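Local coordinates for macrophage migration inhibitory factor-like protein (Entamoeba histolytica, PDB 6CUQ) that is a member of the macrophage migration inhibitory factor family, built as a trimer of alpha/beta subunits whose sheets continue across the subunit interfaces, at residues I35-I40 against L83-Y87; A66-S72 against N101-T107; E27-S32 against L90-K94. All blocks are in the same frame, centred on the assembly; numbering follows the deposited sequence.

Interaction 1 of 3, residues I35-I40 against L83-Y87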
ATOM      1  N   ILE B  35       2.184 -16.814  10.190  1.00 77.43           N
ATOM      2  CA  ILE B  35       0.972 -17.202   9.461  1.00 76.15           C
ATOM      3  C   ILE B  35       1.280 -17.423   7.990  1.00 76.05           C
ATOM      4  O   ILE B  35       0.904 -18.445   7.405  1.00 79.75           O
ATOM      5  CB  ILE B  35      -0.118 -16.127   9.620  1.00 69.69           C
ATOM      6  CG1 ILE B  35      -0.715 -16.114  11.023  1.00 69.65           C
ATOM      7  CG2 ILE B  35      -1.203 -16.321   8.571  1.00 70.68           C
ATOM      8  CD1 ILE B  35      -1.694 -14.955  11.232  1.00 56.83           C
ATOM      9  N   LEU B  36       1.981 -16.465   7.377  1.00 75.46           N
ATOM     10  CA  LEU B  36       2.351 -16.576   5.971  1.00 72.47           C
ATOM     11  C   LEU B  36       3.133 -17.856   5.721  1.00 81.24           C
ATOM     12  O   LEU B  36       2.825 -18.621   4.801  1.00 93.25           O
ATOM     13  CB  LEU B  36       3.182 -15.356   5.578  1.00 69.86           C
ATOM     14  CG  LEU B  36       2.409 -14.041   5.485  1.00 60.02           C
ATOM     15  CD1 LEU B  36       3.342 -12.891   5.230  1.00 53.65           C
ATOM     16  CD2 LEU B  36       1.378 -14.120   4.358  1.00 54.56           C
ATOM     17  N   SER B  37       4.140 -18.120   6.562  1.00 70.01           N
ATOM     18  CA  SER B  37       4.993 -19.282   6.359  1.00 60.90           C
ATOM     19  C   SER B  37       4.219 -20.580   6.554  1.00 74.07           C
ATOM     20  O   SER B  37       4.389 -21.534   5.783  1.00 79.05           O
ATOM     21  CB  SER B  37       6.199 -19.205   7.307  1.00 72.29           C
ATOM     22  OG  SER B  37       6.477 -20.457   7.927  1.00 89.64           O
ATOM     23  N   GLU B  38       3.357 -20.636   7.571  1.00 75.52           N
ATOM     24  CA  GLU B  38       2.646 -21.880   7.853  1.00 80.79           C
ATOM     25  C   GLU B  38       1.592 -22.168   6.789  1.00 80.91           C
ATOM     26  O   GLU B  38       1.382 -23.329   6.411  1.00 80.61           O
ATOM     27  CB  GLU B  38       2.033 -21.824   9.252  1.00 88.63           C
ATOM     28  CG  GLU B  38       3.077 -21.790  10.364  1.00 98.43           C
ATOM     29  CD  GLU B  38       2.523 -21.357  11.710  1.00102.35           C
ATOM     30  OE1 GLU B  38       1.290 -21.218  11.841  1.00 97.49           O
ATOM     31  OE2 GLU B  38       3.334 -21.143  12.639  1.00104.16           O
ATOM     32  N   VAL B  39       0.906 -21.136   6.307  1.00 79.19           N
ATOM     33  CA  VAL B  39      -0.200 -21.349   5.377  1.00 81.20           C
ATOM     34  C   VAL B  39       0.276 -21.392   3.924  1.00 81.72           C
ATOM     35  O   VAL B  39      -0.083 -22.301   3.170  1.00 84.95           O
ATOM     36  CB  VAL B  39      -1.276 -20.261   5.590  1.00 82.35           C
ATOM     37  CG1 VAL B  39      -2.382 -20.383   4.540  1.00 81.66           C
ATOM     38  CG2 VAL B  39      -1.842 -20.337   7.018  1.00 79.98           C
ATOM     39  N   ILE B  40       1.123 -20.453   3.496  1.00 86.82           N
ATOM     40  CA  ILE B  40       1.618 -20.525   2.120  1.00 99.11           C
ATOM     41  C   ILE B  40       2.690 -21.606   1.962  1.00111.42           C
ATOM     42  O   ILE B  40       2.929 -22.076   0.841  1.00115.62           O
ATOM     43  CB  ILE B  40       2.108 -19.139   1.669  1.00 90.61           C
ATOM     44  CG1 ILE B  40       0.935 -18.184   1.633  1.00 85.93           C
ATOM     45  CG2 ILE B  40       2.732 -19.181   0.287  1.00 89.14           C
ATOM     46  CD1 ILE B  40       1.294 -16.836   1.121  1.00 91.78           C
ATOM     47  N   LEU B  83      -6.036 -17.868   5.052  1.00 85.26           N
ATOM     48  CA  LEU B  83      -5.328 -16.643   5.397  1.00 78.04           C
ATOM     49  C   LEU B  83      -6.274 -15.596   5.971  1.00 77.65           C
ATOM     50  O   LEU B  83      -5.926 -14.907   6.937  1.00 74.83           O
ATOM     51  CB  LEU B  83      -4.591 -16.108   4.178  1.00 78.53           C
ATOM     52  CG  LEU B  83      -3.295 -16.833   3.833  1.00 68.19           C
ATOM     53  CD1 LEU B  83      -2.853 -16.401   2.464  1.00 69.48           C
ATOM     54  CD2 LEU B  83      -2.228 -16.467   4.852  1.00 61.96           C
ATOM     55  N   SER B  84      -7.475 -15.458   5.399  1.00 81.90           N
ATOM     56  CA  SER B  84      -8.424 -14.488   5.936  1.00 86.91           C
ATOM     57  C   SER B  84      -8.796 -14.827   7.374  1.00 83.79           C
ATOM     58  O   SER B  84      -8.874 -13.936   8.231  1.00 78.83           O
ATOM     59  CB  SER B  84      -9.670 -14.419   5.056  1.00 98.03           C
ATOM     60  OG  SER B  84      -9.308 -14.247   3.700  1.00106.49           O
ATOM     61  N   ASP B  85      -9.011 -16.114   7.662  1.00 83.50           N
ATOM     62  CA  ASP B  85      -9.396 -16.509   9.012  1.00 88.16           C
ATOM     63  C   ASP B  85      -8.280 -16.241  10.024  1.00 89.23           C
ATOM     64  O   ASP B  85      -8.539 -15.715  11.115  1.00 85.93           O
ATOM     65  CB  ASP B  85      -9.801 -17.986   9.019  1.00 90.99           C
ATOM     66  CG  ASP B  85     -10.179 -18.477  10.401  1.00101.75           C
ATOM     67  OD1 ASP B  85      -9.540 -19.425  10.909  1.00106.51           O
ATOM     68  OD2 ASP B  85     -11.100 -17.888  10.998  1.00110.14           O
ATOM     69  N   ARG B  86      -7.028 -16.551   9.671  1.00 84.72           N
ATOM     70  CA  ARG B  86      -5.938 -16.397  10.634  1.00 77.37           C
ATOM     71  C   ARG B  86      -5.611 -14.928  10.891  1.00 76.41           C
ATOM     72  O   ARG B  86      -5.324 -14.545  12.032  1.00 74.33           O
ATOM     73  CB  ARG B  86      -4.713 -17.183  10.167  1.00 81.90           C
ATOM     74  CG  ARG B  86      -4.981 -18.676  10.171  1.00 83.72           C
ATOM     75  CD  ARG B  86      -3.744 -19.502  10.374  1.00 89.32           C
ATOM     76  NE  ARG B  86      -3.181 -19.341  11.707  1.00 97.47           N
ATOM     77  CZ  ARG B  86      -1.948 -19.717  12.032  1.00 95.02           C
ATOM     78  NH1 ARG B  86      -1.169 -20.263  11.112  1.00 84.27           N
ATOM     79  NH2 ARG B  86      -1.493 -19.534  13.264  1.00101.47           N
ATOM     80  N   TYR B  87      -5.602 -14.096   9.848  1.00 74.43           N
ATOM     81  CA  TYR B  87      -5.339 -12.670  10.047  1.00 65.35           C
ATOM     82  C   TYR B  87      -6.459 -11.993  10.832  1.00 65.75           C
ATOM     83  O   TYR B  87      -6.197 -11.093  11.641  1.00 57.92           O
ATOM     84  CB  TYR B  87      -5.147 -11.969   8.705  1.00 61.12           C
ATOM     85  CG  TYR B  87      -3.742 -12.077   8.176  1.00 64.98           C
ATOM     86  CD1 TYR B  87      -2.707 -11.407   8.804  1.00 58.44           C
ATOM     87  CD2 TYR B  87      -3.452 -12.839   7.047  1.00 66.92           C
ATOM     88  CE1 TYR B  87      -1.419 -11.487   8.332  1.00 62.90           C
ATOM     89  CE2 TYR B  87      -2.164 -12.930   6.562  1.00 66.07           C
ATOM     90  CZ  TYR B  87      -1.151 -12.253   7.215  1.00 71.23           C
ATOM     91  OH  TYR B  87       0.137 -12.322   6.759  1.00 69.21           O
TER
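R86 and E38 close this contact with a salt bridge: NH1 of R86 donates to OE1 of E38 over 2.7 Å, with an N-H...O angle of 173°. The two segments belong to the helices 22-40 and 80-95, the antiparallel pair that lies on one face of the sheet in the MIF fold. Carboxylate and guanidinium are nearly coplanar, their planes only 16° apart, and OE1 is met almost straight along its C-O bond. The R86 chain bends at chi3 (67°), which swings the guanidinium back across the groove toward helix 22-40. One face of that group is covered by I35, whose CG1 stands 3.9 Å from CZ of R86, while CG2 of V39 lies by its edge and also packs against R86 CD. Between bridge and sheet the chemistry turns apolar. L83 is a knob in the hole made by I35, L36, V39 and I40; its CG comes within 3.7 Å of V39 CG1, and its CD2 meets I35 CG2 at 3.9 Å. Y87 slips its ring in beside them, with I35 CG2 over one face and L36 CD2 at the edge. Farther in, the tyrosine side chain packs on A12 and I14 of strand 11-16 and on I68 and I70 of strand 66-72. The buried hydroxyl of Y87 is satisfied by a hydrogen bond with S32 OG, one turn before L36 on helix 22-40. L36 crosses the tyrosine at about a right angle and touches it at the hydroxyl, with CD2 of L36 3.2 Å from Y87 OH.

Interaction 2 of 3, residues A66-S72 against N101-T107; sequences AFIDIKS and NIYLNFT
F67 lays its ring beside Y103 and N105 on one face of two parallel neighbouring strands, CD2 of F67 reaching CB of Y103 at 3.7 Å. The strands 66-72 and 102-108 flank helix 80-95 in sequence, so their pairing completes a beta-alpha-beta unit of the MIF fold. A66 stands level with I102, and the register holds through to K71 with T107. Seven backbone hydrogen bonds alternate between the strands; the shortest runs from I70 N to N105 O at 2.8 Å, and the last from S72 N to T107 O.

On the face with F67, the phenyl group is placed by CG lying anti to the backbone N (chi1 -176°), which carries CZ to 3.5 Å from N105 OD1. That oxygen sits at the ring edge, with amide and ring planes 70° apart. The same amide turns its ND2 back to the carbonyl O of L104, 2.7 Å away, a bond that helps fix its rotation. K71 of this chain reaches across the interface, its NZ bonding to N105 OD1 of the third subunit, while Y103 OH bonds to Y46 O of the second subunit. Y103, L104 and N105 pair antiparallel with a strand of that second subunit, so the sheet runs on across the interface.

The opposite face is aliphatic and aromatic, covered by helix 80-95, where F106 packs against S84. I68 and L104 run alongside each other with their tips in the same direction, CB of I68 3.9 Å from CG of L104. I70 and F106 repeat this arrangement farther along, where CD1 of the F106 ring meets CB of I70 at 3.7 Å.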
ATOM      1  N   ALA B  66      -8.895  -2.386   9.451  1.00 58.16           N
ATOM      2  CA  ALA B  66      -7.622  -2.723   8.849  1.00 55.75           C
ATOM      3  C   ALA B  66      -7.841  -3.022   7.379  1.00 58.04           C
ATOM      4  O   ALA B  66      -8.965  -3.263   6.936  1.00 61.57           O
ATOM      5  CB  ALA B  66      -6.959  -3.919   9.548  1.00 47.21           C
ATOM      6  N   PHE B  67      -6.746  -2.967   6.631  1.00 69.85           N
ATOM      7  CA  PHE B  67      -6.664  -3.459   5.265  1.00 66.32           C
ATOM      8  C   PHE B  67      -5.350  -4.223   5.159  1.00 67.34           C
ATOM      9  O   PHE B  67      -4.294  -3.685   5.506  1.00 62.91           O
ATOM     10  CB  PHE B  67      -6.727  -2.304   4.259  1.00 48.95           C
ATOM     11  CG  PHE B  67      -6.750  -2.745   2.827  1.00 58.61           C
ATOM     12  CD1 PHE B  67      -5.599  -2.728   2.058  1.00 74.45           C
ATOM     13  CD2 PHE B  67      -7.934  -3.167   2.248  1.00 64.47           C
ATOM     14  CE1 PHE B  67      -5.626  -3.141   0.738  1.00 76.31           C
ATOM     15  CE2 PHE B  67      -7.977  -3.570   0.927  1.00 65.55           C
ATOM     16  CZ  PHE B  67      -6.823  -3.555   0.171  1.00 84.02           C
ATOM     17  N   ILE B  68      -5.411  -5.467   4.691  1.00 64.51           N
ATOM     18  CA  ILE B  68      -4.258  -6.370   4.699  1.00 62.23           C
ATOM     19  C   ILE B  68      -3.972  -6.756   3.253  1.00 64.48           C
ATOM     20  O   ILE B  68      -4.785  -7.425   2.606  1.00 65.49           O
ATOM     21  CB  ILE B  68      -4.500  -7.610   5.569  1.00 54.78           C
ATOM     22  CG1 ILE B  68      -4.922  -7.185   6.980  1.00 57.40           C
ATOM     23  CG2 ILE B  68      -3.234  -8.451   5.643  1.00 67.32           C
ATOM     24  CD1 ILE B  68      -5.310  -8.333   7.896  1.00 55.38           C
ATOM     25  N   ASP B  69      -2.822  -6.325   2.745  1.00 62.41           N
ATOM     26  CA  ASP B  69      -2.444  -6.515   1.347  1.00 68.19           C
ATOM     27  C   ASP B  69      -1.445  -7.669   1.290  1.00 66.49           C
ATOM     28  O   ASP B  69      -0.270  -7.498   1.627  1.00 65.19           O
ATOM     29  CB  ASP B  69      -1.841  -5.224   0.801  1.00 67.67           C
ATOM     30  CG  ASP B  69      -1.970  -5.096  -0.692  1.00 80.91           C
ATOM     31  OD1 ASP B  69      -2.417  -6.057  -1.363  1.00 97.04           O
ATOM     32  OD2 ASP B  69      -1.577  -4.027  -1.201  1.00 84.64           O
ATOM     33  N   ILE B  70      -1.906  -8.843   0.854  1.00 69.26           N
ATOM     34  CA  ILE B  70      -1.070 -10.040   0.765  1.00 65.15           C
ATOM     35  C   ILE B  70      -0.597 -10.205  -0.671  1.00 70.20           C
ATOM     36  O   ILE B  70      -1.409 -10.235  -1.607  1.00 74.59           O
ATOM     37  CB  ILE B  70      -1.830 -11.301   1.211  1.00 72.06           C
ATOM     38  CG1 ILE B  70      -2.479 -11.110   2.583  1.00 68.30           C
ATOM     39  CG2 ILE B  70      -0.901 -12.532   1.152  1.00 74.23           C
ATOM     40  CD1 ILE B  70      -1.514 -11.111   3.703  1.00 71.41           C
ATOM     41  N   LYS B  71       0.709 -10.358  -0.843  1.00 73.08           N
ATOM     42  CA  LYS B  71       1.311 -10.474  -2.162  1.00 79.59           C
ATOM     43  C   LYS B  71       2.390 -11.548  -2.139  1.00 73.93           C
ATOM     44  O   LYS B  71       3.063 -11.736  -1.120  1.00 71.94           O
ATOM     45  CB  LYS B  71       1.879  -9.123  -2.630  1.00 78.16           C
ATOM     46  CG  LYS B  71       0.796  -8.085  -2.967  1.00 73.89           C
ATOM     47  CD  LYS B  71       1.425  -6.803  -3.456  1.00 75.94           C
ATOM     48  CE  LYS B  71       0.667  -6.231  -4.630  1.00 89.36           C
ATOM     49  NZ  LYS B  71       1.444  -5.163  -5.314  1.00 97.54           N
ATOM     50  N   SER B  72       2.513 -12.284  -3.244  1.00 70.64           N
ATOM     51  CA  SER B  72       3.515 -13.338  -3.338  1.00 76.21           C
ATOM     52  C   SER B  72       3.719 -13.717  -4.796  1.00 81.04           C
ATOM     53  O   SER B  72       2.969 -13.299  -5.679  1.00 88.04           O
ATOM     54  CB  SER B  72       3.105 -14.574  -2.542  1.00 79.69           C
ATOM     55  OG  SER B  72       1.966 -15.161  -3.125  1.00 79.74           O
ATOM     56  N   ASN B 101     -14.693  -5.454  10.062  1.00 65.14           N
ATOM     57  CA  ASN B 101     -14.005  -4.199   9.789  1.00 60.83           C
ATOM     58  C   ASN B 101     -12.588  -4.438   9.266  1.00 68.98           C
ATOM     59  O   ASN B 101     -11.703  -3.597   9.430  1.00 75.20           O
ATOM     60  CB  ASN B 101     -13.981  -3.321  11.039  1.00 60.20           C
ATOM     61  CG  ASN B 101     -15.359  -2.908  11.480  1.00 76.22           C
ATOM     62  OD1 ASN B 101     -16.270  -2.761  10.661  1.00 82.20           O
ATOM     63  ND2 ASN B 101     -15.529  -2.712  12.780  1.00 81.21           N
ATOM     64  N   ILE B 102     -12.358  -5.589   8.638  1.00 65.07           N
ATOM     65  CA  ILE B 102     -11.072  -5.930   8.040  1.00 68.30           C
ATOM     66  C   ILE B 102     -11.302  -6.360   6.599  1.00 74.92           C
ATOM     67  O   ILE B 102     -12.094  -7.273   6.342  1.00 74.23           O
ATOM     68  CB  ILE B 102     -10.358  -7.051   8.818  1.00 68.08           C
ATOM     69  CG1 ILE B 102     -10.118  -6.629  10.266  1.00 64.21           C
ATOM     70  CG2 ILE B 102      -9.084  -7.477   8.089  1.00 59.54           C
ATOM     71  CD1 ILE B 102      -9.596  -7.720  11.148  1.00 71.34           C
ATOM     72  N   TYR B 103     -10.609  -5.716   5.665  1.00 71.60           N
ATOM     73  CA  TYR B 103     -10.570  -6.166   4.281  1.00 67.15           C
ATOM     74  C   TYR B 103      -9.183  -6.712   3.959  1.00 72.16           C
ATOM     75  O   TYR B 103      -8.167  -6.238   4.481  1.00 73.61           O
ATOM     76  CB  TYR B 103     -10.902  -5.038   3.306  1.00 61.62           C
ATOM     77  CG  TYR B 103     -12.369  -4.794   3.079  1.00 76.72           C
ATOM     78  CD1 TYR B 103     -13.312  -5.756   3.385  1.00 81.01           C
ATOM     79  CD2 TYR B 103     -12.806  -3.589   2.547  1.00 76.11           C
ATOM     80  CE1 TYR B 103     -14.655  -5.522   3.169  1.00 86.21           C
ATOM     81  CE2 TYR B 103     -14.132  -3.344   2.338  1.00 82.18           C
ATOM     82  CZ  TYR B 103     -15.063  -4.308   2.646  1.00 89.89           C
ATOM     83  OH  TYR B 103     -16.401  -4.037   2.416  1.00 82.03           O
ATOM     84  N   LEU B 104      -9.148  -7.720   3.100  1.00 74.10           N
ATOM     85  CA  LEU B 104      -7.896  -8.288   2.631  1.00 73.62           C
ATOM     86  C   LEU B 104      -7.894  -8.357   1.112  1.00 83.13           C
ATOM     87  O   LEU B 104      -8.951  -8.467   0.471  1.00 90.38           O
ATOM     88  CB  LEU B 104      -7.670  -9.678   3.201  1.00 70.03           C
ATOM     89  CG  LEU B 104      -7.551  -9.798   4.715  1.00 68.01           C
ATOM     90  CD1 LEU B 104      -8.912 -10.131   5.337  1.00 62.03           C
ATOM     91  CD2 LEU B 104      -6.507 -10.865   5.057  1.00 66.85           C
ATOM     92  N   ASN B 105      -6.689  -8.300   0.551  1.00 70.68           N
ATOM     93  CA  ASN B 105      -6.450  -8.436  -0.880  1.00 71.66           C
ATOM     94  C   ASN B 105      -5.330  -9.441  -1.110  1.00 72.54           C
ATOM     95  O   ASN B 105      -4.343  -9.471  -0.366  1.00 74.72           O
ATOM     96  CB  ASN B 105      -6.087  -7.087  -1.510  1.00 75.89           C
ATOM     97  CG  ASN B 105      -7.303  -6.352  -2.051  1.00 86.97           C
ATOM     98  OD1 ASN B 105      -7.174  -5.381  -2.801  1.00 88.39           O
ATOM     99  ND2 ASN B 105      -8.494  -6.820  -1.678  1.00 82.38           N
ATOM    100  N   PHE B 106      -5.484 -10.254  -2.147  1.00 76.69           N
ATOM    101  CA  PHE B 106      -4.513 -11.275  -2.503  1.00 82.15           C
ATOM    102  C   PHE B 106      -4.085 -11.069  -3.944  1.00 84.98           C
ATOM    103  O   PHE B 106      -4.928 -10.945  -4.839  1.00 89.19           O
ATOM    104  CB  PHE B 106      -5.089 -12.675  -2.302  1.00 85.73           C
ATOM    105  CG  PHE B 106      -5.612 -12.900  -0.923  1.00 87.91           C
ATOM    106  CD1 PHE B 106      -4.763 -13.310   0.090  1.00 82.53           C
ATOM    107  CD2 PHE B 106      -6.942 -12.657  -0.626  1.00 89.18           C
ATOM    108  CE1 PHE B 106      -5.238 -13.505   1.372  1.00 78.96           C
ATOM    109  CE2 PHE B 106      -7.423 -12.842   0.651  1.00 85.85           C
ATOM    110  CZ  PHE B 106      -6.566 -13.267   1.655  1.00 84.93           C
ATOM    111  N   THR B 107      -2.775 -11.047  -4.165  1.00 82.89           N
ATOM    112  CA  THR B 107      -2.222 -10.696  -5.464  1.00 83.56           C
ATOM    113  C   THR B 107      -1.010 -11.576  -5.728  1.00 86.74           C
ATOM    114  O   THR B 107      -0.042 -11.560  -4.960  1.00 88.21           O
ATOM    115  CB  THR B 107      -1.842  -9.211  -5.503  1.00 84.79           C
ATOM    116  OG1 THR B 107      -2.968  -8.418  -5.090  1.00 93.61           O
ATOM    117  CG2 THR B 107      -1.450  -8.803  -6.907  1.00 79.38           C
TER

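Interaction 3 of 3, residues E27-S32 against L90-K94; sequences EIAHES and LLEQK
I28 and K94 mark the closest backbone approach of these two helical segments, their CA atoms 7.2 Å apart. The segment axes pass 10.7 Å from each other and run nearly antiparallel, at 151°, as expected for the helix pair of the MIF fold. Across the gap, the I28 and K94 side chains pass one another head to tail, and CG1 of I28 rests 3.9 Å from CB of K94. Beyond that point the bend at chi2 (-76°) carries the lysine chain across E27 at about a right angle, with CE of K94 3.7 Å from E27 CB. The ammonium then forms a salt bridge, NZ to E27 OE1 at 2.9 Å, approaching from above the carboxylate plane. E31 lends its aliphatic part, with CB 3.8 Å from L90 CD2. That same methyl packs against the carbonyl O of I28. Nearer the sheet, CD1 of I28 meets CD2 of L91 at 3.9 Å, the two side chains crossing at about a right angle. The two helices thus lie together over the sheet: beneath this layer I28 reaches I14 and L16 of strand 11-16 and V51 of strand 48-53, while L91 settles on A66 and I68 of strand 66-72.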
ATOM      1  N   GLU B  27       4.389  -7.667  17.629  1.00 53.57           N
ATOM      2  CA  GLU B  27       3.816  -9.000  17.761  1.00 57.54           C
ATOM      3  C   GLU B  27       2.954  -9.337  16.553  1.00 64.48           C
ATOM      4  O   GLU B  27       2.951 -10.482  16.078  1.00 67.78           O
ATOM      5  CB  GLU B  27       3.007  -9.090  19.047  1.00 66.92           C
ATOM      6  CG  GLU B  27       3.842  -9.180  20.320  1.00 72.65           C
ATOM      7  CD  GLU B  27       2.971  -9.037  21.564  1.00 76.72           C
ATOM      8  OE1 GLU B  27       1.748  -9.260  21.461  1.00 69.36           O
ATOM      9  OE2 GLU B  27       3.504  -8.697  22.640  1.00 78.17           O
ATOM     10  N   ILE B  28       2.231  -8.342  16.032  1.00 55.44           N
ATOM     11  CA  ILE B  28       1.429  -8.534  14.827  1.00 58.46           C
ATOM     12  C   ILE B  28       2.324  -8.875  13.639  1.00 58.09           C
ATOM     13  O   ILE B  28       2.063  -9.836  12.903  1.00 63.11           O
ATOM     14  CB  ILE B  28       0.568  -7.283  14.557  1.00 51.28           C
ATOM     15  CG1 ILE B  28      -0.571  -7.199  15.574  1.00 52.88           C
ATOM     16  CG2 ILE B  28       0.060  -7.263  13.121  1.00 44.34           C
ATOM     17  CD1 ILE B  28      -1.360  -5.893  15.527  1.00 51.07           C
ATOM     18  N   ALA B  29       3.402  -8.107  13.442  1.00 51.62           N
ATOM     19  CA  ALA B  29       4.323  -8.406  12.343  1.00 56.30           C
ATOM     20  C   ALA B  29       4.911  -9.805  12.480  1.00 55.65           C
ATOM     21  O   ALA B  29       5.003 -10.551  11.500  1.00 58.49           O
ATOM     22  CB  ALA B  29       5.457  -7.377  12.291  1.00 51.16           C
ATOM     23  N   HIS B  30       5.326 -10.167  13.698  1.00 57.24           N
ATOM     24  CA  HIS B  30       5.894 -11.487  13.949  1.00 53.36           C
ATOM     25  C   HIS B  30       4.889 -12.598  13.630  1.00 59.85           C
ATOM     26  O   HIS B  30       5.182 -13.521  12.862  1.00 65.69           O
ATOM     27  CB  HIS B  30       6.349 -11.559  15.407  1.00 58.65           C
ATOM     28  CG  HIS B  30       6.839 -12.913  15.822  1.00 75.55           C
ATOM     29  ND1 HIS B  30       8.001 -13.466  15.326  1.00 76.51           N
ATOM     30  CD2 HIS B  30       6.319 -13.830  16.676  1.00 79.52           C
ATOM     31  CE1 HIS B  30       8.180 -14.662  15.863  1.00 80.00           C
ATOM     32  NE2 HIS B  30       7.177 -14.906  16.688  1.00 82.12           N
ATOM     33  N   GLU B  31       3.683 -12.510  14.200  1.00 67.16           N
ATOM     34  CA  GLU B  31       2.672 -13.537  13.965  1.00 65.50           C
ATOM     35  C   GLU B  31       2.254 -13.578  12.500  1.00 65.15           C
ATOM     36  O   GLU B  31       1.936 -14.649  11.970  1.00 67.67           O
ATOM     37  CB  GLU B  31       1.453 -13.288  14.849  1.00 70.20           C
ATOM     38  CG  GLU B  31       1.676 -13.581  16.305  1.00 68.95           C
ATOM     39  CD  GLU B  31       2.080 -15.011  16.558  1.00 73.65           C
ATOM     40  OE1 GLU B  31       1.594 -15.922  15.843  1.00 69.04           O
ATOM     41  OE2 GLU B  31       2.859 -15.222  17.505  1.00 85.13           O
ATOM     42  N   SER B  32       2.217 -12.417  11.840  1.00 62.48           N
ATOM     43  CA  SER B  32       1.889 -12.373  10.418  1.00 61.42           C
ATOM     44  C   SER B  32       2.873 -13.204   9.608  1.00 63.73           C
ATOM     45  O   SER B  32       2.484 -14.011   8.750  1.00 61.76           O
ATOM     46  CB  SER B  32       1.881 -10.916   9.941  1.00 60.38           C
ATOM     47  OG  SER B  32       1.948 -10.833   8.532  1.00 60.80           O
ATOM     48  N   LEU B  90      -6.017 -12.897  14.330  1.00 68.36           N
ATOM     49  CA  LEU B  90      -4.855 -12.203  14.875  1.00 70.26           C
ATOM     50  C   LEU B  90      -5.173 -10.749  15.241  1.00 73.46           C
ATOM     51  O   LEU B  90      -4.868 -10.304  16.354  1.00 67.18           O
ATOM     52  CB  LEU B  90      -3.688 -12.278  13.884  1.00 58.12           C
ATOM     53  CG  LEU B  90      -2.521 -11.405  14.345  1.00 55.94           C
ATOM     54  CD1 LEU B  90      -2.068 -11.937  15.683  1.00 51.24           C
ATOM     55  CD2 LEU B  90      -1.360 -11.312  13.336  1.00 54.30           C
ATOM     56  N   LEU B  91      -5.741  -9.978  14.301  1.00 75.21           N
ATOM     57  CA  LEU B  91      -6.028  -8.567  14.588  1.00 70.76           C
ATOM     58  C   LEU B  91      -7.113  -8.420  15.641  1.00 71.98           C
ATOM     59  O   LEU B  91      -7.126  -7.433  16.383  1.00 75.15           O
ATOM     60  CB  LEU B  91      -6.421  -7.809  13.319  1.00 61.58           C
ATOM     61  CG  LEU B  91      -5.275  -7.663  12.316  1.00 59.62           C
ATOM     62  CD1 LEU B  91      -5.568  -6.588  11.300  1.00 58.39           C
ATOM     63  CD2 LEU B  91      -3.948  -7.412  13.012  1.00 57.50           C
ATOM     64  N   GLU B  92      -8.033  -9.374  15.714  1.00 73.53           N
ATOM     65  CA  GLU B  92      -8.991  -9.363  16.807  1.00 77.47           C
ATOM     66  C   GLU B  92      -8.298  -9.604  18.149  1.00 73.91           C
ATOM     67  O   GLU B  92      -8.574  -8.906  19.135  1.00 72.55           O
ATOM     68  CB  GLU B  92     -10.079 -10.406  16.549  1.00 78.84           C
ATOM     69  CG  GLU B  92     -11.285 -10.275  17.453  1.00 98.75           C
ATOM     70  CD  GLU B  92     -11.019 -10.780  18.856  1.00112.01           C
ATOM     71  OE1 GLU B  92     -10.339 -11.826  18.996  1.00113.36           O
ATOM     72  OE2 GLU B  92     -11.479 -10.122  19.815  1.00113.84           O
ATOM     73  N   GLN B  93      -7.394 -10.584  18.208  1.00 66.36           N
ATOM     74  CA  GLN B  93      -6.793 -10.933  19.493  1.00 74.72           C
ATOM     75  C   GLN B  93      -5.876  -9.819  19.989  1.00 70.70           C
ATOM     76  O   GLN B  93      -5.867  -9.509  21.186  1.00 70.89           O
ATOM     77  CB  GLN B  93      -6.009 -12.243  19.391  1.00 73.52           C
ATOM     78  CG  GLN B  93      -5.059 -12.442  20.571  1.00 86.06           C
ATOM     79  CD  GLN B  93      -3.845 -13.292  20.231  1.00101.94           C
ATOM     80  OE1 GLN B  93      -3.920 -14.219  19.424  1.00104.67           O
ATOM     81  NE2 GLN B  93      -2.709 -12.969  20.850  1.00102.66           N
ATOM     82  N   LYS B  94      -5.103  -9.206  19.084  1.00 61.75           N
ATOM     83  CA  LYS B  94      -4.093  -8.226  19.478  1.00 66.08           C
ATOM     84  C   LYS B  94      -4.590  -6.783  19.455  1.00 64.83           C
ATOM     85  O   LYS B  94      -4.086  -5.959  20.224  1.00 67.61           O
ATOM     86  CB  LYS B  94      -2.866  -8.324  18.561  1.00 61.82           C
ATOM     87  CG  LYS B  94      -2.198  -9.695  18.467  1.00 60.79           C
ATOM     88  CD  LYS B  94      -1.347 -10.042  19.688  1.00 69.33           C
ATOM     89  CE  LYS B  94      -0.187 -11.004  19.316  1.00 64.99           C
ATOM     90  NZ  LYS B  94       0.411 -11.631  20.515  1.00 68.50           N
TER

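Overall arrangement
Interactions 1 and 3 hold the same two helices at points about 11 Å apart, and interaction 1 is nested in the loop closed by interaction 3. Each has a salt bridge on its outer side and aliphatic packing toward the sheet, though interaction 1 is buried and interaction 3 only partly so. Interaction 2 is the sheet itself, buried with none of its touching residues exposed: its backbone ladder joins the strands that precede and follow helix 80-95, and it takes part in the trimer interface. That helix, common to interactions 1 and 3, covers interaction 2. Y87 of interaction 1 touches both others, and CB of L91 in interaction 3 lies 3.8 Å from I102 CD1.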